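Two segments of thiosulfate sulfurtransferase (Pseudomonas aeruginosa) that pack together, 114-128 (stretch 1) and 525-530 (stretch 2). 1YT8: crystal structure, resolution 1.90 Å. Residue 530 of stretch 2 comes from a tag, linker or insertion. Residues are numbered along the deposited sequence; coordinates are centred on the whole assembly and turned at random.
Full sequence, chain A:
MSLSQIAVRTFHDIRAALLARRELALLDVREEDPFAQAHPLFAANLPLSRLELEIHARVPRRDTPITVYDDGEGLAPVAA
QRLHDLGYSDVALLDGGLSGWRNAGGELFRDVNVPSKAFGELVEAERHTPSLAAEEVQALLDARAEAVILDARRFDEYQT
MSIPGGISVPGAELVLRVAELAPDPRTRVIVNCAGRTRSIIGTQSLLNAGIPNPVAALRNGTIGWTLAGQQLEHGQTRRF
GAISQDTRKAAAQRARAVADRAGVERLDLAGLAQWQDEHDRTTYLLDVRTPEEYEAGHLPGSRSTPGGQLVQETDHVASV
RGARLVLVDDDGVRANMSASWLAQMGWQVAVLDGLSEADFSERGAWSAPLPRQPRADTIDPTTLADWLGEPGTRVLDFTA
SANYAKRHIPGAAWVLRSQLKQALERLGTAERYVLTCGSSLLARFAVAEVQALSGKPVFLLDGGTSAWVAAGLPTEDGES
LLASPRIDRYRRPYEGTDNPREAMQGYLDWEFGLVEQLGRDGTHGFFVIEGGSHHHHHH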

# COMPACT_ATOMS: atom_id res chain seq x y z
N VAL A 114 0.48 5.17 -8.39
CA VAL A 114 0.89 6.12 -9.42
C VAL A 114 1.17 7.54 -8.93
O VAL A 114 2.17 8.14 -9.33
CB VAL A 114 -0.14 6.13 -10.57
CG1 VAL A 114 0.32 7.07 -11.68
CG2 VAL A 114 -0.27 4.71 -11.12
N PRO A 115 0.30 8.11 -8.08
CA PRO A 115 0.60 9.47 -7.62
C PRO A 115 1.98 9.55 -6.97
O PRO A 115 2.77 10.46 -7.24
CB PRO A 115 -0.53 9.76 -6.63
CG PRO A 115 -1.68 8.99 -7.22
CD PRO A 115 -1.02 7.67 -7.60
N SER A 116 2.27 8.57 -6.11
CA SER A 116 3.56 8.53 -5.42
C SER A 116 4.74 8.39 -6.37
O SER A 116 5.76 9.06 -6.21
CB SER A 116 3.58 7.37 -4.42
OG SER A 116 2.60 7.54 -3.41
N LYS A 117 4.61 7.51 -7.36
CA LYS A 117 5.69 7.28 -8.32
C LYS A 117 5.86 8.43 -9.30
O LYS A 117 6.98 8.79 -9.66
CB LYS A 117 5.45 5.97 -9.06
CG LYS A 117 5.38 4.77 -8.14
CD LYS A 117 5.06 3.50 -8.91
CE LYS A 117 5.04 2.30 -7.98
NZ LYS A 117 4.68 1.06 -8.72
N ALA A 118 4.74 9.00 -9.75
CA ALA A 118 4.78 10.12 -10.67
C ALA A 118 5.42 11.30 -9.95
O ALA A 118 6.19 12.06 -10.53
CB ALA A 118 3.37 10.47 -11.14
N PHE A 119 5.08 11.46 -8.67
CA PHE A 119 5.66 12.54 -7.88
C PHE A 119 7.17 12.37 -7.79
O PHE A 119 7.92 13.34 -7.86
CB PHE A 119 5.08 12.57 -6.46
CG PHE A 119 5.74 13.59 -5.57
CD1 PHE A 119 5.55 14.95 -5.79
CD2 PHE A 119 6.59 13.19 -4.55
CE1 PHE A 119 6.20 15.91 -5.00
CE2 PHE A 119 7.25 14.13 -3.75
CZ PHE A 119 7.05 15.50 -3.98
N GLY A 120 7.62 11.13 -7.63
CA GLY A 120 9.05 10.87 -7.54
C GLY A 120 9.78 11.36 -8.77
O GLY A 120 10.87 11.94 -8.69
N GLU A 121 9.18 11.12 -9.94
CA GLU A 121 9.79 11.55 -11.19
C GLU A 121 9.81 13.07 -11.27
O GLU A 121 10.75 13.66 -11.81
CB GLU A 121 9.04 10.96 -12.38
CG GLU A 121 9.13 9.44 -12.51
CD GLU A 121 10.56 8.92 -12.55
OE1 GLU A 121 11.42 9.57 -13.20
OE2 GLU A 121 10.84 7.86 -11.95
N LEU A 122 8.77 13.71 -10.73
CA LEU A 122 8.68 15.17 -10.73
C LEU A 122 9.80 15.77 -9.88
O LEU A 122 10.38 16.81 -10.24
CB LEU A 122 7.33 15.63 -10.17
CG LEU A 122 7.05 17.14 -10.18
CD1 LEU A 122 7.02 17.64 -11.63
CD2 LEU A 122 5.73 17.42 -9.50
N VAL A 123 10.10 15.13 -8.76
CA VAL A 123 11.17 15.60 -7.89
C VAL A 123 12.51 15.59 -8.64
O VAL A 123 13.24 16.58 -8.61
CB VAL A 123 11.27 14.74 -6.59
CG1 VAL A 123 12.50 15.13 -5.78
CG2 VAL A 123 10.02 14.94 -5.74
N GLU A 124 12.83 14.48 -9.31
CA GLU A 124 14.09 14.42 -10.05
C GLU A 124 14.11 15.44 -11.18
O GLU A 124 15.13 16.09 -11.42
CB GLU A 124 14.34 13.03 -10.65
CG GLU A 124 15.75 12.90 -11.23
CD GLU A 124 16.02 11.56 -11.89
OE1 GLU A 124 15.48 11.32 -13.00
OE2 GLU A 124 16.76 10.75 -11.30
N ALA A 125 12.99 15.59 -11.87
CA ALA A 125 12.90 16.54 -12.97
C ALA A 125 13.13 17.97 -12.49
O ALA A 125 13.82 18.76 -13.15
CB ALA A 125 11.54 16.42 -13.65
N GLU A 126 12.57 18.31 -11.34
CA GLU A 126 12.69 19.66 -10.79
C GLU A 126 13.97 19.95 -10.02
O GLU A 126 14.51 21.05 -10.12
CB GLU A 126 11.49 19.95 -9.87
CG GLU A 126 10.15 19.97 -10.58
CD GLU A 126 10.09 21.02 -11.67
OE1 GLU A 126 10.26 22.22 -11.35
OE2 GLU A 126 9.88 20.65 -12.84
N ARG A 127 14.44 18.99 -9.25
CA ARG A 127 15.65 19.20 -8.44
C ARG A 127 16.91 18.57 -9.01
O ARG A 127 18.00 18.75 -8.46
CB ARG A 127 15.41 18.68 -7.02
CG ARG A 127 14.27 19.38 -6.28
CD ARG A 127 14.49 20.89 -6.21
NE ARG A 127 15.75 21.22 -5.55
CZ ARG A 127 16.01 21.00 -4.26
NH1 ARG A 127 15.10 20.44 -3.48
NH2 ARG A 127 17.20 21.32 -3.76
N HIS A 128 16.77 17.84 -10.11
CA HIS A 128 17.91 17.17 -10.75
C HIS A 128 18.64 16.31 -9.72
O HIS A 128 19.87 16.31 -9.67
CB HIS A 128 18.86 18.22 -11.34
CG HIS A 128 18.18 19.20 -12.24
ND1 HIS A 128 17.55 18.82 -13.40
CD2 HIS A 128 17.98 20.53 -12.12
CE1 HIS A 128 16.99 19.88 -13.96
NE2 HIS A 128 17.24 20.93 -13.20
N GLY A 525 -1.75 19.02 -8.35
CA GLY A 525 -1.39 20.08 -7.43
C GLY A 525 -0.06 19.86 -6.72
O GLY A 525 0.20 20.45 -5.68
N PHE A 526 0.79 19.00 -7.29
CA PHE A 526 2.10 18.73 -6.69
C PHE A 526 3.03 19.92 -6.85
O PHE A 526 2.90 20.69 -7.80
CB PHE A 526 2.81 17.56 -7.38
CG PHE A 526 2.10 16.24 -7.31
CD1 PHE A 526 1.12 16.00 -6.35
CD2 PHE A 526 2.46 15.21 -8.18
CE1 PHE A 526 0.50 14.74 -6.26
CE2 PHE A 526 1.85 13.95 -8.09
CZ PHE A 526 0.88 13.72 -7.13
N PHE A 527 3.97 20.06 -5.93
CA PHE A 527 4.99 21.10 -6.01
C PHE A 527 6.24 20.51 -5.34
O PHE A 527 6.13 19.59 -4.53
CB PHE A 527 4.53 22.40 -5.32
CG PHE A 527 4.33 22.29 -3.83
CD1 PHE A 527 5.39 22.46 -2.95
CD2 PHE A 527 3.07 22.00 -3.31
CE1 PHE A 527 5.20 22.36 -1.57
CE2 PHE A 527 2.87 21.89 -1.94
CZ PHE A 527 3.94 22.07 -1.07
N VAL A 528 7.41 21.00 -5.71
CA VAL A 528 8.66 20.51 -5.15
C VAL A 528 9.44 21.69 -4.56
O VAL A 528 9.79 22.63 -5.27
CB VAL A 528 9.52 19.82 -6.24
CG1 VAL A 528 10.73 19.15 -5.60
CG2 VAL A 528 8.68 18.81 -7.01
N ILE A 529 9.70 21.63 -3.25
CA ILE A 529 10.41 22.70 -2.57
C ILE A 529 11.89 22.79 -2.95
O ILE A 529 12.48 21.81 -3.42
CB ILE A 529 10.33 22.58 -1.03
CG1 ILE A 529 11.10 21.35 -0.55
CG2 ILE A 529 8.87 22.50 -0.60
CD1 ILE A 529 11.18 21.24 0.97
N GLU A 530 12.45 23.97 -2.73
CA GLU A 530 13.85 24.28 -3.00
C GLU A 530 14.19 24.27 -4.48
O GLU A 530 14.12 25.32 -5.14
CB GLU A 530 14.76 23.31 -2.25
CG GLU A 530 14.49 23.29 -0.75
CD GLU A 530 15.72 22.93 0.06
OE1 GLU A 530 16.74 23.64 -0.06
OE2 GLU A 530 15.66 21.94 0.82

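An extended segment can pack against a helix by setting alternate side chains into the helical surface, and the contact between residues 525-530 and the helix 114-127 illustrates the principle. Phe526 and Val528 direct their CA-to-CB bonds toward the helix, whereas those of Phe527 and Ile529 point away. Val528 meets successive turns: its CG2 lies 3.9 Å from Leu122 CG and 4.0 Å from Glu126 CG, while its CG1 approaches Arg127 CG at 3.6 Å, so even the aliphatic parts of charged residues contribute to its apolar surroundings. Phe526 is held similarly, its CB 3.6 Å from Leu122 CD2 and its CZ 4.2 Å from Pro115 CB. Phe119 turns its ring edge toward the face of Phe526, with centroids 5.5 Å apart and planes at 83°, the classic edge-to-face arrangement. The same ring edge also meets the backbone of the extended segment, Phe119 CE1 lying 3.7 Å from Phe527 O.

Toward the helix C-terminus the contact becomes polar. Arg127 NH1 comes within 3.0 Å of Ile529 O, and Glu530, a tag residue, places its CB over one guanidinium face, 3.1 Å from Arg127 NH1. Glu530 OE1 remains 4.4 Å from Arg127 NH2 and well out of the guanidinium plane; opposite charges are near, but no salt bridge forms.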